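Local coordinates for protein putative regulator (Escherichia coli O6, PDB 3HFI) that probably regulates transcription as a DNA-binding regulator whose UTRA domain, by family resemblance, is likely to sense a small-molecule effector, at residues Thr30-Ala36 / Gly49-Leu55; Met67-Ile73 / Val146-Trp152; Ile75-Pro79 / Glu143-Glu147. All coordinates share one frame; numbering follows the deposited sequence.

Overall arrangement
All three contacts belong to the UTRA domain and reach one antiparallel six-stranded sheet. Along the chain, interaction 1 (30-36 with 49-55) closes first, pairing the outermost strand 26-35 with strand 51-60. Strand 65-73 follows and in interaction 2 meets strand 144-153, which returns 73 residues later to lie close to the centre of the folded chain. Interaction 3 uses the loop just after strand 65-73 and the beginning of strand 144-153, so it shares V146 and E147 with interaction 2. The centres are about 12 to 14 Å apart. Strands 51-60 and 65-73 are neighbours, bonded through the backbones of L55 and N71, so interactions 1 and 2 are strand pairings of one sheet.

Interaction 1 of 3, residues Thr30-Ala36 / Gly49-Leu55; sequences TSRIEPA and GQDILYL
The guanidinium of R32 lies flat over Y54, its centre 4.0 Å from the centre of the Y54 ring and the two planes only 12° apart, a cation-pi stack. A bend at chi3 (55°) turns the arginine back over the tyrosine. E34 fixes the rotation of the guanidinium: R32 NH2 gives a 2.8 Å bond, part of a salt bridge, to E34 OE1 on its syn side. On this face of the antiparallel strand pair I52 and Y54 are the buried part, and the exposed arginine lies over the tyrosine on the outside. E34 and I52 run side by side, and E34 CG is 3.4 Å from I52 CD1, so the CG methylene of the acid serves as apolar packing while its carboxylate pairs with arginine. Paired backbone bonds link R32 with Y54 and E34 with I52; beyond them A36 bonds to Q50 and G49, the latter at a positive phi (93°) that suits a residue without a side chain.

On the other face the outer strand is open to solvent: S31, I33 and P35 are exposed. They lean on buried leucines of the inner strand, I33 CD1 on L53 CD1 and S31 CB on L55 CD1.

Strand 65-73 flanks strand 51-60: R72 takes E34 OE2 in a salt bridge, and the Y54 hydroxyl is hydrogen-bonded to E70. Helix 38-44, which joins the two strands, packs on A36 and I52.

Interaction 2 of 3, residues Met67-Ile73 / Val146-Trp152; sequences MLIENRI and VEFGNVW
M67 SD lies 4.2 Å from V151 CG1, just before the ladder begins at L68 opposite W152. Paired backbone bonds then join L68 with W152, E70 with N150 and R72 with F148. L68 CD2 is 4.1 Å from W152 CD1. On the other face I69 CG2 meets V151 CG2 side by side. At E70 the contact turns polar: W152 NE1 donates to E70 OE1 over 3.0 Å, on its anti side. R119 also reaches OE1, while OE2 goes to Y54, so the buried acid is well satisfied. N71 ND2 gives a 2.9 Å bond to E147 OE2 from well above the carboxylate plane (64° out of it). The glutamate is bent at chi2 (-88°), and G149, having no side chain, leaves room for it; N71 OD1 meets R57. R72 reaches out extended, its NE bound to E34 and its NH1 to a water. That water also accepts a hydrogen bond from N150 ND2 and donates to E70 O and F148 O. I73 CG1 ends the run against E147 CG at 3.7 Å.

Strands 51-60 and 130-139 flank this central pair. Helix 91-99 packs on N71, I73 and E147, helix 117-123 on L68 and W152, and G161 of the second subunit on I69 and V151.

Interaction 3 of 3, residues Ile75-Pro79 / Glu143-Glu147; sequences IELCP and ELPVE
L77 meets the flat peptide group between P145 and V146: its CD1 comes to 3.4 Å from P145 O, approaching beyond the oxygen and tilted about 20° from the plane of the peptide rather than lying over its face. The P145 ring itself stands off from the leucine, which meets the proline's carbonyl oxygen instead, and packs on L137 and F139 of strand 130-139. The rest is a meeting of branched apolar groups. CD1 is carried to the front because it continues the leucine chain in extended form (chi2 175°). From there it meets L144 CD1 at 3.8 Å, the two leucines running antiparallel alongside each other, and comes within 4.3 Å of V146 CB. A leucine suits this place because its forked end can touch L144 and V146 together.

The 3-10 turn 75-77, closed by a bond from C78 N to I75 O of 3.1 Å, presents this leucine to the start of strand 144-153. There V146 and E147 both face V138, a classic beta bulge. C78, small and apolar, fits near V146 and L98, its SG 4.4 Å from V146 CG2. No hydrogen bond joins the two segments, although V146 is bonded through its backbone to N74, just ahead of the turn. Helix 91-99 adds I95 against V146 and L98 against C78, and R101 packs beside L144.

Interaction 1 of 3, residues Thr30-Ala36 / Gly49-Leu55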
ATOM      1  N   THR A  30      -3.319  16.844  14.875  1.00 17.47           N
ATOM      2  CA  THR A  30      -4.193  16.688  16.008  1.00 16.89           C
ATOM      3  C   THR A  30      -4.352  15.245  16.371  1.00 14.85           C
ATOM      4  O   THR A  30      -4.121  14.336  15.551  1.00 12.25           O
ATOM      5  CB  THR A  30      -5.584  17.398  15.788  1.00 17.39           C
ATOM      6  OG1 THR A  30      -6.146  17.682  17.059  1.00 20.64           O
ATOM      7  CG2 THR A  30      -6.549  16.588  15.012  1.00 18.67           C
ATOM      8  N   SER A  31      -4.690  15.039  17.636  1.00 13.01           N
ATOM      9  CA  SER A  31      -5.131  13.737  18.085  1.00 13.36           C
ATOM     10  C   SER A  31      -6.262  13.758  19.094  1.00 11.78           C
ATOM     11  O   SER A  31      -6.490  14.733  19.730  1.00 11.72           O
ATOM     12  CB  SER A  31      -3.958  12.909  18.605  1.00 13.41           C
ATOM     13  OG  SER A  31      -3.456  13.371  19.803  1.00 16.96           O
ATOM     14  N   ARG A  32      -6.915  12.628  19.290  1.00 11.34           N
ATOM     15  CA  ARG A  32      -8.125  12.594  20.077  1.00 12.15           C
ATOM     16  C   ARG A  32      -8.426  11.163  20.432  1.00 11.22           C
ATOM     17  O   ARG A  32      -8.166  10.290  19.603  1.00  9.62           O
ATOM     18  CB  ARG A  32      -9.250  12.981  19.147  1.00 13.04           C
ATOM     19  CG  ARG A  32     -10.268  13.755  19.707  1.00 17.25           C
ATOM     20  CD  ARG A  32     -10.981  14.502  18.555  1.00 22.52           C
ATOM     21  NE  ARG A  32     -11.487  13.626  17.470  1.00 22.38           N
ATOM     22  CZ  ARG A  32     -11.499  13.986  16.176  1.00 26.49           C
ATOM     23  NH1 ARG A  32     -10.977  15.171  15.808  1.00 23.47           N
ATOM     24  NH2 ARG A  32     -11.972  13.143  15.233  1.00 26.67           N
ATOM     25  N   ILE A  33      -8.974  10.926  21.620  1.00 11.28           N
ATOM     26  CA  ILE A  33      -9.518   9.613  21.965  1.00 11.91           C
ATOM     27  C   ILE A  33     -11.010   9.772  21.661  1.00 12.39           C
ATOM     28  O   ILE A  33     -11.616  10.730  22.135  1.00 11.61           O
ATOM     29  CB  ILE A  33      -9.376   9.264  23.450  1.00 12.76           C
ATOM     30  CG1 ILE A  33      -7.887   9.195  23.861  1.00 14.35           C
ATOM     31  CG2 ILE A  33     -10.090   7.969  23.780  1.00 11.35           C
ATOM     32  CD1 ILE A  33      -7.109   8.367  22.939  1.00 15.29           C
ATOM     33  N   GLU A  34     -11.589   8.903  20.851  1.00 12.24           N
ATOM     34  CA  GLU A  34     -13.004   9.072  20.592  1.00 14.41           C
ATOM     35  C   GLU A  34     -13.683   7.695  20.564  1.00 13.22           C
ATOM     36  O   GLU A  34     -13.021   6.713  20.282  1.00 12.24           O
ATOM     37  CB  GLU A  34     -13.193   9.775  19.230  1.00 15.49           C
ATOM     38  CG  GLU A  34     -12.614   8.953  18.081  1.00 19.40           C
ATOM     39  CD  GLU A  34     -12.850   9.571  16.628  1.00 26.05           C
ATOM     40  OE1 GLU A  34     -12.999  10.806  16.497  1.00 24.40           O
ATOM     41  OE2 GLU A  34     -12.867   8.773  15.641  1.00 25.02           O
ATOM     42  N   PRO A  35     -15.008   7.651  20.815  1.00 12.66           N
ATOM     43  CA  PRO A  35     -15.717   6.389  20.672  1.00 12.23           C
ATOM     44  C   PRO A  35     -15.732   5.962  19.212  1.00 12.32           C
ATOM     45  O   PRO A  35     -15.973   6.797  18.343  1.00 13.75           O
ATOM     46  CB  PRO A  35     -17.137   6.677  21.192  1.00 11.62           C
ATOM     47  CG  PRO A  35     -17.029   7.991  21.943  1.00 15.21           C
ATOM     48  CD  PRO A  35     -15.882   8.759  21.265  1.00 12.02           C
ATOM     49  N   ALA A  36     -15.407   4.698  18.928  1.00 10.79           N
ATOM     50  CA  ALA A  36     -15.514   4.157  17.559  1.00  9.44           C
ATOM     51  C   ALA A  36     -16.954   4.220  17.064  1.00 10.52           C
ATOM     52  O   ALA A  36     -17.886   3.756  17.754  1.00  9.47           O
ATOM     53  CB  ALA A  36     -15.025   2.777  17.508  1.00  7.96           C
ATOM     54  N   GLY A  49     -18.595   2.161  19.975  1.00  7.71           N
ATOM     55  CA  GLY A  49     -18.446   2.999  21.182  1.00  7.72           C
ATOM     56  C   GLY A  49     -17.124   2.834  21.952  1.00  8.30           C
ATOM     57  O   GLY A  49     -16.791   3.639  22.873  1.00  8.31           O
ATOM     58  N   GLN A  50     -16.379   1.797  21.621  1.00  8.83           N
ATOM     59  CA  GLN A  50     -15.125   1.571  22.283  1.00 10.15           C
ATOM     60  C   GLN A  50     -14.145   2.675  21.933  1.00  9.94           C
ATOM     61  O   GLN A  50     -14.039   3.019  20.790  1.00  7.42           O
ATOM     62  CB  GLN A  50     -14.530   0.273  21.809  1.00  9.86           C
ATOM     63  CG  GLN A  50     -13.340  -0.093  22.606  1.00 15.92           C
ATOM     64  CD  GLN A  50     -12.960  -1.496  22.397  1.00 22.29           C
ATOM     65  OE1 GLN A  50     -13.659  -2.380  22.871  1.00 30.13           O
ATOM     66  NE2 GLN A  50     -11.844  -1.737  21.710  1.00 25.25           N
ATOM     67  N   ASP A  51     -13.435   3.216  22.918  1.00 10.47           N
ATOM     68  CA  ASP A  51     -12.498   4.300  22.657  1.00 11.73           C
ATOM     69  C   ASP A  51     -11.377   3.879  21.741  1.00 12.35           C
ATOM     70  O   ASP A  51     -10.848   2.769  21.819  1.00 15.50           O
ATOM     71  CB  ASP A  51     -11.954   4.857  23.976  1.00 13.60           C
ATOM     72  CG  ASP A  51     -12.892   5.820  24.645  1.00 14.31           C
ATOM     73  OD1 ASP A  51     -13.863   6.305  24.024  1.00 20.70           O
ATOM     74  OD2 ASP A  51     -12.616   6.183  25.798  1.00 21.99           O
ATOM     75  N   ILE A  52     -11.116   4.697  20.734  1.00 12.92           N
ATOM     76  CA  ILE A  52      -9.989   4.503  19.862  1.00 11.35           C
ATOM     77  C   ILE A  52      -9.213   5.785  19.837  1.00 10.69           C
ATOM     78  O   ILE A  52      -9.727   6.854  20.263  1.00 11.69           O
ATOM     79  CB  ILE A  52     -10.423   4.038  18.444  1.00 13.48           C
ATOM     80  CG1 ILE A  52     -11.410   5.032  17.737  1.00 14.59           C
ATOM     81  CG2 ILE A  52     -10.987   2.596  18.507  1.00 11.87           C
ATOM     82  CD1 ILE A  52     -10.737   6.252  17.052  1.00 22.17           C
ATOM     83  N   LEU A  53      -7.966   5.706  19.380  1.00  9.95           N
ATOM     84  CA  LEU A  53      -7.125   6.900  19.165  1.00  9.86           C
ATOM     85  C   LEU A  53      -7.231   7.428  17.703  1.00  9.77           C
ATOM     86  O   LEU A  53      -7.030   6.673  16.748  1.00  9.57           O
ATOM     87  CB  LEU A  53      -5.650   6.577  19.490  1.00 10.07           C
ATOM     88  CG  LEU A  53      -4.588   7.678  19.282  1.00 11.85           C
ATOM     89  CD1 LEU A  53      -4.935   8.843  20.191  1.00  9.60           C
ATOM     90  CD2 LEU A  53      -3.179   7.110  19.559  1.00 13.48           C
ATOM     91  N   TYR A  54      -7.586   8.697  17.529  1.00  9.37           N
ATOM     92  CA  TYR A  54      -7.670   9.293  16.243  1.00  9.49           C
ATOM     93  C   TYR A  54      -6.410  10.160  16.101  1.00  9.90           C
ATOM     94  O   TYR A  54      -6.080  10.873  17.007  1.00  9.40           O
ATOM     95  CB  TYR A  54      -8.881  10.177  16.159  1.00 10.77           C
ATOM     96  CG  TYR A  54      -8.885  11.110  14.966  1.00  9.66           C
ATOM     97  CD1 TYR A  54      -9.461  10.723  13.751  1.00 13.82           C
ATOM     98  CD2 TYR A  54      -8.361  12.381  15.058  1.00 13.53           C
ATOM     99  CE1 TYR A  54      -9.511  11.573  12.668  1.00 12.34           C
ATOM    100  CE2 TYR A  54      -8.395  13.267  13.947  1.00 13.25           C
ATOM    101  CZ  TYR A  54      -8.979  12.839  12.762  1.00 13.60           C
ATOM    102  OH  TYR A  54      -8.978  13.657  11.636  1.00 15.92           O
ATOM    103  N   LEU A  55      -5.685  10.042  14.987  1.00 10.19           N
ATOM    104  CA  LEU A  55      -4.502  10.850  14.710  1.00 11.17           C
ATOM    105  C   LEU A  55      -4.670  11.456  13.347  1.00 11.98           C
ATOM    106  O   LEU A  55      -4.940  10.736  12.376  1.00 10.86           O
ATOM    107  CB  LEU A  55      -3.292   9.951  14.656  1.00 12.49           C
ATOM    108  CG  LEU A  55      -2.133   9.946  15.568  1.00 19.75           C
ATOM    109  CD1 LEU A  55      -2.535  10.074  17.066  1.00 22.65           C
ATOM    110  CD2 LEU A  55      -1.301   8.686  15.232  1.00 19.55           C
TER

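Interaction 2 of 3, residues Met67-Ile73 / Val146-Trp152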
ATOM      1  N   MET A  67       0.058  14.366   1.407  1.00 27.65           N
ATOM      2  CA  MET A  67      -1.183  13.758   1.783  1.00 25.98           C
ATOM      3  C   MET A  67      -1.578  14.045   3.218  1.00 24.32           C
ATOM      4  O   MET A  67      -0.731  14.334   4.067  1.00 24.83           O
ATOM      5  CB  MET A  67      -1.079  12.249   1.591  1.00 26.26           C
ATOM      6  CG  MET A  67       0.005  11.595   2.403  1.00 28.22           C
ATOM      7  SD  MET A  67       0.429   9.901   1.834  1.00 29.15           S
ATOM      8  CE  MET A  67       1.730  10.306   0.691  1.00 26.90           C
ATOM      9  N   LEU A  68      -2.880  13.949   3.465  1.00 21.24           N
ATOM     10  CA  LEU A  68      -3.473  14.064   4.796  1.00 19.02           C
ATOM     11  C   LEU A  68      -3.935  12.673   5.225  1.00 16.99           C
ATOM     12  O   LEU A  68      -4.646  12.003   4.494  1.00 16.20           O
ATOM     13  CB  LEU A  68      -4.616  15.082   4.753  1.00 18.36           C
ATOM     14  CG  LEU A  68      -5.379  15.381   6.035  1.00 18.84           C
ATOM     15  CD1 LEU A  68      -4.529  16.147   7.055  1.00 16.37           C
ATOM     16  CD2 LEU A  68      -6.568  16.185   5.570  1.00 20.35           C
ATOM     17  N   ILE A  69      -3.479  12.229   6.395  1.00 15.23           N
ATOM     18  CA  ILE A  69      -3.738  10.906   6.902  1.00 14.12           C
ATOM     19  C   ILE A  69      -4.505  11.021   8.200  1.00 13.65           C
ATOM     20  O   ILE A  69      -4.075  11.748   9.110  1.00 13.88           O
ATOM     21  CB  ILE A  69      -2.435  10.136   7.169  1.00 14.74           C
ATOM     22  CG1 ILE A  69      -1.497  10.245   5.941  1.00 17.19           C
ATOM     23  CG2 ILE A  69      -2.777   8.669   7.559  1.00 13.09           C
ATOM     24  CD1 ILE A  69      -0.134   9.587   6.121  1.00 17.47           C
ATOM     25  N   GLU A  70      -5.620  10.301   8.292  1.00 13.09           N
ATOM     26  CA  GLU A  70      -6.406  10.167   9.534  1.00 12.65           C
ATOM     27  C   GLU A  70      -6.379   8.717   9.948  1.00 12.23           C
ATOM     28  O   GLU A  70      -6.964   7.858   9.267  1.00 13.44           O
ATOM     29  CB  GLU A  70      -7.825  10.587   9.250  1.00 12.82           C
ATOM     30  CG  GLU A  70      -7.883  11.985   8.838  1.00 14.67           C
ATOM     31  CD  GLU A  70      -9.300  12.404   8.617  1.00 20.02           C
ATOM     32  OE1 GLU A  70      -9.808  12.188   7.484  1.00 21.32           O
ATOM     33  OE2 GLU A  70      -9.879  12.979   9.575  1.00 23.91           O
ATOM     34  N   ASN A  71      -5.627   8.415  10.990  1.00 10.16           N
ATOM     35  CA  ASN A  71      -5.498   7.076  11.505  1.00 10.41           C
ATOM     36  C   ASN A  71      -6.465   6.871  12.689  1.00 10.39           C
ATOM     37  O   ASN A  71      -6.617   7.763  13.529  1.00 11.90           O
ATOM     38  CB  ASN A  71      -4.055   6.838  12.013  1.00 10.51           C
ATOM     39  CG  ASN A  71      -3.010   7.087  10.983  1.00 11.21           C
ATOM     40  OD1 ASN A  71      -2.182   7.990  11.112  1.00 14.79           O
ATOM     41  ND2 ASN A  71      -2.992   6.234   9.967  1.00  9.78           N
ATOM     42  N   ARG A  72      -7.088   5.708  12.777  1.00 11.27           N
ATOM     43  CA  ARG A  72      -7.874   5.332  13.910  1.00 11.35           C
ATOM     44  C   ARG A  72      -7.371   3.960  14.369  1.00 11.22           C
ATOM     45  O   ARG A  72      -7.410   2.980  13.635  1.00 11.06           O
ATOM     46  CB  ARG A  72      -9.322   5.266  13.501  1.00 11.50           C
ATOM     47  CG  ARG A  72      -9.987   6.644  13.447  1.00 12.71           C
ATOM     48  CD  ARG A  72     -11.310   6.607  12.839  1.00 13.52           C
ATOM     49  NE  ARG A  72     -12.001   7.911  12.892  1.00 16.21           N
ATOM     50  CZ  ARG A  72     -12.047   8.765  11.871  1.00 17.60           C
ATOM     51  NH1 ARG A  72     -11.399   8.518  10.762  1.00 15.10           N
ATOM     52  NH2 ARG A  72     -12.688   9.902  11.976  1.00 17.39           N
ATOM     53  N   ILE A  73      -6.924   3.923  15.613  1.00 11.05           N
ATOM     54  CA  ILE A  73      -6.115   2.848  16.196  1.00 11.75           C
ATOM     55  C   ILE A  73      -6.816   2.196  17.389  1.00 12.91           C
ATOM     56  O   ILE A  73      -7.269   2.905  18.302  1.00 12.07           O
ATOM     57  CB  ILE A  73      -4.739   3.402  16.665  1.00 11.30           C
ATOM     58  CG1 ILE A  73      -3.984   4.005  15.467  1.00 12.67           C
ATOM     59  CG2 ILE A  73      -3.945   2.269  17.238  1.00 11.99           C
ATOM     60  CD1 ILE A  73      -3.311   5.354  15.762  1.00 12.37           C
ATOM     61  N   VAL A 146      -5.810  -3.673  13.526  1.00 10.99           N
ATOM     62  CA  VAL A 146      -5.269  -2.766  14.535  1.00  9.29           C
ATOM     63  C   VAL A 146      -5.514  -1.295  14.187  1.00 11.23           C
ATOM     64  O   VAL A 146      -5.625  -0.459  15.089  1.00 13.12           O
ATOM     65  CB  VAL A 146      -3.792  -2.988  14.819  1.00  9.61           C
ATOM     66  CG1 VAL A 146      -2.889  -2.758  13.575  1.00  8.72           C
ATOM     67  CG2 VAL A 146      -3.335  -2.067  15.999  1.00  6.22           C
ATOM     68  N   GLU A 147      -5.625  -0.968  12.898  1.00 11.67           N
ATOM     69  CA  GLU A 147      -5.695   0.437  12.501  1.00 12.03           C
ATOM     70  C   GLU A 147      -6.482   0.569  11.240  1.00 11.33           C
ATOM     71  O   GLU A 147      -6.410  -0.324  10.386  1.00 13.43           O
ATOM     72  CB  GLU A 147      -4.289   1.029  12.319  1.00 12.54           C
ATOM     73  CG  GLU A 147      -4.225   2.551  12.086  1.00 13.70           C
ATOM     74  CD  GLU A 147      -4.345   2.962  10.636  1.00 17.69           C
ATOM     75  OE1 GLU A 147      -3.878   2.208   9.747  1.00 17.41           O
ATOM     76  OE2 GLU A 147      -4.866   4.055  10.359  1.00 19.90           O
ATOM     77  N   PHE A 148      -7.259   1.658  11.149  1.00 11.62           N
ATOM     78  CA  PHE A 148      -8.141   1.977  10.010  1.00 12.26           C
ATOM     79  C   PHE A 148      -7.861   3.425   9.638  1.00 13.32           C
ATOM     80  O   PHE A 148      -8.134   4.349  10.425  1.00 14.01           O
ATOM     81  CB  PHE A 148      -9.638   1.798  10.368  1.00 13.53           C
ATOM     82  CG  PHE A 148     -10.563   2.140   9.254  1.00 11.41           C
ATOM     83  CD1 PHE A 148     -10.504   1.446   8.056  1.00 15.78           C
ATOM     84  CD2 PHE A 148     -11.470   3.169   9.372  1.00 17.37           C
ATOM     85  CE1 PHE A 148     -11.314   1.764   7.017  1.00 13.09           C
ATOM     86  CE2 PHE A 148     -12.306   3.512   8.286  1.00 15.64           C
ATOM     87  CZ  PHE A 148     -12.244   2.807   7.164  1.00 14.91           C
ATOM     88  N   GLY A 149      -7.255   3.607   8.471  1.00 13.27           N
ATOM     89  CA  GLY A 149      -6.810   4.900   7.995  1.00 13.64           C
ATOM     90  C   GLY A 149      -7.585   5.387   6.799  1.00 14.09           C
ATOM     91  O   GLY A 149      -8.004   4.599   5.940  1.00 15.25           O
ATOM     92  N   ASN A 150      -7.781   6.692   6.761  1.00 14.42           N
ATOM     93  CA  ASN A 150      -8.342   7.395   5.629  1.00 15.71           C
ATOM     94  C   ASN A 150      -7.285   8.344   5.130  1.00 16.41           C
ATOM     95  O   ASN A 150      -6.768   9.151   5.925  1.00 15.04           O
ATOM     96  CB  ASN A 150      -9.530   8.227   6.060  1.00 15.47           C
ATOM     97  CG  ASN A 150     -10.789   7.415   6.159  1.00 18.94           C
ATOM     98  OD1 ASN A 150     -11.588   7.431   5.253  1.00 28.89           O
ATOM     99  ND2 ASN A 150     -10.964   6.681   7.245  1.00 18.12           N
ATOM    100  N   VAL A 151      -6.964   8.268   3.835  1.00 17.21           N
ATOM    101  CA  VAL A 151      -5.857   9.042   3.274  1.00 17.89           C
ATOM    102  C   VAL A 151      -6.389   9.898   2.142  1.00 19.38           C
ATOM    103  O   VAL A 151      -7.142   9.412   1.307  1.00 18.46           O
ATOM    104  CB  VAL A 151      -4.734   8.135   2.776  1.00 18.26           C
ATOM    105  CG1 VAL A 151      -3.611   8.941   2.235  1.00 16.37           C
ATOM    106  CG2 VAL A 151      -4.223   7.256   3.917  1.00 18.18           C
ATOM    107  N   TRP A 152      -5.957  11.155   2.112  1.00 21.35           N
ATOM    108  CA  TRP A 152      -6.390  12.130   1.133  1.00 23.66           C
ATOM    109  C   TRP A 152      -5.163  12.521   0.356  1.00 26.62           C
ATOM    110  O   TRP A 152      -4.267  13.172   0.899  1.00 25.88           O
ATOM    111  CB  TRP A 152      -6.978  13.328   1.831  1.00 23.54           C
ATOM    112  CG  TRP A 152      -7.997  12.901   2.778  1.00 23.16           C
ATOM    113  CD1 TRP A 152      -7.823  12.529   4.098  1.00 20.98           C
ATOM    114  CD2 TRP A 152      -9.354  12.725   2.483  1.00 23.07           C
ATOM    115  NE1 TRP A 152      -9.014  12.130   4.640  1.00 22.53           N
ATOM    116  CE2 TRP A 152      -9.982  12.249   3.673  1.00 24.05           C
ATOM    117  CE3 TRP A 152     -10.118  12.915   1.334  1.00 23.10           C
ATOM    118  CZ2 TRP A 152     -11.343  11.971   3.730  1.00 24.47           C
ATOM    119  CZ3 TRP A 152     -11.460  12.656   1.389  1.00 24.08           C
ATOM    120  CH2 TRP A 152     -12.070  12.197   2.585  1.00 24.81           C
TER
HETATM  121  O   HOH W   1      -9.432   6.549   9.761  1.00 13.90           O

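Interaction 3 of 3, residues Ile75-Pro79 / Glu143-Glu147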
ATOM      1  N   ILE A  75      -6.547   0.932  20.594  1.00 18.64           N
ATOM      2  CA  ILE A  75      -5.546   1.127  21.637  1.00 20.41           C
ATOM      3  C   ILE A  75      -5.441  -0.046  22.628  1.00 22.06           C
ATOM      4  O   ILE A  75      -4.401  -0.239  23.266  1.00 20.73           O
ATOM      5  CB  ILE A  75      -5.760   2.484  22.361  1.00 20.82           C
ATOM      6  CG1 ILE A  75      -7.129   2.622  22.983  1.00 23.82           C
ATOM      7  CG2 ILE A  75      -5.668   3.627  21.394  1.00 20.17           C
ATOM      8  CD1 ILE A  75      -7.509   4.142  23.111  1.00 27.18           C
ATOM      9  N   GLU A  76      -6.476  -0.884  22.691  1.00 24.46           N
ATOM     10  CA  GLU A  76      -6.433  -2.083  23.558  1.00 26.01           C
ATOM     11  C   GLU A  76      -5.295  -3.023  23.193  1.00 25.78           C
ATOM     12  O   GLU A  76      -4.786  -3.730  24.036  1.00 25.39           O
ATOM     13  CB  GLU A  76      -7.735  -2.850  23.476  1.00 27.67           C
ATOM     14  CG  GLU A  76      -9.023  -1.962  23.551  1.00 33.28           C
ATOM     15  CD  GLU A  76      -9.019  -0.964  24.696  1.00 42.00           C
ATOM     16  OE1 GLU A  76      -8.548  -1.318  25.822  1.00 46.56           O
ATOM     17  OE2 GLU A  76      -9.517   0.190  24.479  1.00 50.19           O
ATOM     18  N   LEU A  77      -4.865  -2.985  21.940  1.00 24.86           N
ATOM     19  CA  LEU A  77      -3.808  -3.854  21.456  1.00 24.88           C
ATOM     20  C   LEU A  77      -2.393  -3.294  21.650  1.00 25.53           C
ATOM     21  O   LEU A  77      -1.429  -4.047  21.503  1.00 24.80           O
ATOM     22  CB  LEU A  77      -4.055  -4.113  19.940  1.00 24.77           C
ATOM     23  CG  LEU A  77      -5.309  -4.948  19.652  1.00 24.22           C
ATOM     24  CD1 LEU A  77      -5.612  -5.099  18.112  1.00 20.18           C
ATOM     25  CD2 LEU A  77      -5.078  -6.371  20.394  1.00 19.19           C
ATOM     26  N   CYS A  78      -2.272  -1.982  21.915  1.00 25.94           N
ATOM     27  CA  CYS A  78      -0.992  -1.311  22.150  1.00 27.23           C
ATOM     28  C   CYS A  78      -1.094  -0.399  23.347  1.00 27.65           C
ATOM     29  O   CYS A  78      -1.281   0.840  23.210  1.00 26.51           O
ATOM     30  CB  CYS A  78      -0.449  -0.520  20.956  1.00 27.40           C
ATOM     31  SG  CYS A  78      -1.549  -0.232  19.629  1.00 34.35           S
ATOM     32  N   PRO A  79      -0.955  -1.024  24.532  1.00 28.41           N
ATOM     33  CA  PRO A  79      -0.727  -0.363  25.814  1.00 28.40           C
ATOM     34  C   PRO A  79       0.375   0.674  25.651  1.00 27.46           C
ATOM     35  O   PRO A  79       1.494   0.310  25.234  1.00 25.86           O
ATOM     36  CB  PRO A  79      -0.303  -1.513  26.748  1.00 28.73           C
ATOM     37  CG  PRO A  79      -0.883  -2.769  26.100  1.00 29.35           C
ATOM     38  CD  PRO A  79      -0.796  -2.495  24.637  1.00 29.18           C
ATOM     39  N   GLU A 143      -7.317 -12.172  11.549  1.00 26.01           N
ATOM     40  CA  GLU A 143      -8.506 -11.913  12.336  1.00 26.22           C
ATOM     41  C   GLU A 143      -8.399 -10.767  13.326  1.00 23.61           C
ATOM     42  O   GLU A 143      -9.298 -10.564  14.093  1.00 23.40           O
ATOM     43  CB  GLU A 143      -8.853 -13.171  13.150  1.00 27.76           C
ATOM     44  CG  GLU A 143      -9.254 -14.376  12.286  1.00 34.02           C
ATOM     45  CD  GLU A 143      -8.182 -15.484  12.232  1.00 43.05           C
ATOM     46  OE1 GLU A 143      -7.991 -16.156  13.281  1.00 50.46           O
ATOM     47  OE2 GLU A 143      -7.564 -15.715  11.155  1.00 48.50           O
ATOM     48  N   LEU A 144      -7.308 -10.022  13.303  1.00 21.07           N
ATOM     49  CA  LEU A 144      -7.057  -8.970  14.262  1.00 18.16           C
ATOM     50  C   LEU A 144      -6.590  -7.671  13.577  1.00 16.56           C
ATOM     51  O   LEU A 144      -5.396  -7.417  13.451  1.00 15.58           O
ATOM     52  CB  LEU A 144      -5.998  -9.472  15.235  1.00 18.79           C
ATOM     53  CG  LEU A 144      -5.649  -8.745  16.510  1.00 20.67           C
ATOM     54  CD1 LEU A 144      -6.918  -8.555  17.382  1.00 21.00           C
ATOM     55  CD2 LEU A 144      -4.586  -9.649  17.236  1.00 18.48           C
ATOM     56  N   PRO A 145      -7.533  -6.818  13.154  1.00 13.87           N
ATOM     57  CA  PRO A 145      -7.223  -5.478  12.710  1.00 13.26           C
ATOM     58  C   PRO A 145      -6.671  -4.637  13.848  1.00 11.66           C
ATOM     59  O   PRO A 145      -6.948  -4.923  15.013  1.00 12.64           O
ATOM     60  CB  PRO A 145      -8.601  -4.927  12.236  1.00 12.90           C
ATOM     61  CG  PRO A 145      -9.466  -6.063  12.166  1.00 13.92           C
ATOM     62  CD  PRO A 145      -8.980  -7.019  13.205  1.00 14.92           C
ATOM     63  N   VAL A 146      -5.810  -3.673  13.526  1.00 10.99           N
ATOM     64  CA  VAL A 146      -5.269  -2.766  14.535  1.00  9.29           C
ATOM     65  C   VAL A 146      -5.514  -1.295  14.187  1.00 11.23           C
ATOM     66  O   VAL A 146      -5.625  -0.459  15.089  1.00 13.12           O
ATOM     67  CB  VAL A 146      -3.792  -2.988  14.819  1.00  9.61           C
ATOM     68  CG1 VAL A 146      -2.889  -2.758  13.575  1.00  8.72           C
ATOM     69  CG2 VAL A 146      -3.335  -2.067  15.999  1.00  6.22           C
ATOM     70  N   GLU A 147      -5.625  -0.968  12.898  1.00 11.67           N
ATOM     71  CA  GLU A 147      -5.695   0.437  12.501  1.00 12.03           C
ATOM     72  C   GLU A 147      -6.482   0.569  11.240  1.00 11.33           C
ATOM     73  O   GLU A 147      -6.410  -0.324  10.386  1.00 13.43           O
ATOM     74  CB  GLU A 147      -4.289   1.029  12.319  1.00 12.54           C
ATOM     75  CG  GLU A 147      -4.225   2.551  12.086  1.00 13.70           C
ATOM     76  CD  GLU A 147      -4.345   2.962  10.636  1.00 17.69           C
ATOM     77  OE1 GLU A 147      -3.878   2.208   9.747  1.00 17.41           O
ATOM     78  OE2 GLU A 147      -4.866   4.055  10.359  1.00 19.90           O
TER